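PDB 4ZWS: recombination protein uvsY from Enterobacteria phage T4, which acts as a recombination mediator that promotes assembly of UvsX recombinase on single-stranded DNA and helps it displace bound gp32. Local coordinates for the interface of chains A and B. Coordinates in Å, arbitrary orientation; residue numbers count along the deposited sequence, not the author numbering. Chains: chain A/B, Recombination protein uvsY.

The interface of chains A and B. Residues chain A 88-89, 94, 97; chain B 51, 54-55, 58.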
# COMPACT_ATOMS: atom_id res chain seq x y z
N SER A 88 -2.74 23.47 -21.73
CA SER A 88 -1.79 22.36 -21.69
C SER A 88 -0.99 22.24 -22.98
O SER A 88 0.11 21.69 -22.98
CB SER A 88 -2.51 21.05 -21.40
OG SER A 88 -3.19 21.10 -20.16
N ALA A 89 -1.53 22.78 -24.08
CA ALA A 89 -0.87 22.69 -25.38
C ALA A 89 -0.07 23.94 -25.72
O ALA A 89 0.69 23.96 -26.69
CB ALA A 89 -1.89 22.42 -26.47
N LEU A 94 3.69 24.50 -22.02
CA LEU A 94 4.18 23.17 -22.34
C LEU A 94 5.67 23.07 -22.06
O LEU A 94 6.16 22.06 -21.54
CB LEU A 94 3.87 22.83 -23.79
CG LEU A 94 4.13 21.43 -24.32
CD1 LEU A 94 3.54 20.41 -23.38
CD2 LEU A 94 3.47 21.33 -25.68
N ASP A 97 6.23 23.06 -18.29
CA ASP A 97 5.80 21.85 -17.62
C ASP A 97 6.56 20.64 -18.08
O ASP A 97 6.59 19.65 -17.37
CB ASP A 97 4.31 21.58 -17.87
CG ASP A 97 3.75 20.51 -16.94
OD1 ASP A 97 3.86 20.66 -15.70
OD2 ASP A 97 3.25 19.48 -17.46
N ALA B 51 3.60 15.00 -24.25
CA ALA B 51 3.57 16.38 -24.75
C ALA B 51 2.88 16.37 -26.13
O ALA B 51 2.05 17.23 -26.44
CB ALA B 51 4.97 16.97 -24.85
N LYS B 54 -0.82 16.19 -25.78
CA LYS B 54 -1.50 17.40 -25.38
C LYS B 54 -1.59 18.40 -26.52
O LYS B 54 -2.45 19.29 -26.50
CB LYS B 54 -0.73 18.05 -24.22
CG LYS B 54 -0.72 17.28 -22.94
CD LYS B 54 -0.13 18.10 -21.81
CE LYS B 54 0.02 17.28 -20.53
NZ LYS B 54 0.51 18.11 -19.40
N VAL B 55 -0.86 18.15 -27.59
CA VAL B 55 -0.89 19.03 -28.74
C VAL B 55 -1.92 18.50 -29.71
O VAL B 55 -2.69 19.27 -30.30
CB VAL B 55 0.49 19.14 -29.41
CG1 VAL B 55 0.39 19.81 -30.75
CG2 VAL B 55 1.46 19.91 -28.50
N LYS B 58 -5.37 19.41 -28.52
CA LYS B 58 -5.77 20.74 -28.92
C LYS B 58 -6.07 20.79 -30.42
O LYS B 58 -7.02 21.46 -30.85
CB LYS B 58 -4.73 21.79 -28.55
CG LYS B 58 -5.27 23.18 -28.80
CD LYS B 58 -4.20 24.22 -28.83
CE LYS B 58 -4.79 25.56 -29.18
NZ LYS B 58 -4.87 25.62 -30.65
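B:Lys54 carries much of this subunit contact, losing 72 Å² of surface to chain A. Its CG lies anti to the carbonyl carbon (chi1 -66°), and beyond CG the chain is fully extended, so its methylenes run alongside the end of the short helix 83-89 and deliver the ammonium tip to helix 91-135. Midway, CD of B:Lys54 rests 3.8 Å from CB of A:Ser88 and passes equally near that residue's carbonyl oxygen. At the tip, NZ of B:Lys54 forms a salt bridge with the carboxylate oxygen OD2 of A:Asp97, 3.6 Å away. The two side chains cross at about a right angle. A:Asp97 has CG anti to its backbone N (chi1 -167°), which turns the carboxylate toward the lysine; at this separation the pairing is best read as mainly electrostatic, and it may help to keep both groups ionised.

On the other flank, A:Leu94 straddles two residues of the opposing helix with its branches. With CG anti to the backbone N (chi1 -172°), it sends CD2 to the CG2 methyl of B:Val55 at 3.7 Å, the side chains meeting nearly perpendicular, while CD1 comes within 4.0 Å of CB of B:Ala51. In B:Val55, CG1 is anti to the backbone N and CG2 anti to the carbonyl carbon, beside the backbone N, which places CG2 against the leucine. Further along, CB of A:Ala89 sits against the carbonyl oxygen O of B:Lys54 and meets CB of B:Lys58 at 3.6 Å; the aliphatic stem of that second lysine makes the contact, its chain bending at the last torsion.

No hydrogen bond crosses the patch, so it rests on apolar packing and the lysine-aspartate ion pair. The patch lies where helix 83-89 gives way to the start of the long helix 91-135 of A, both pressing on the C-terminal part of B's helix 21-63, within the heptameric alpha barrel.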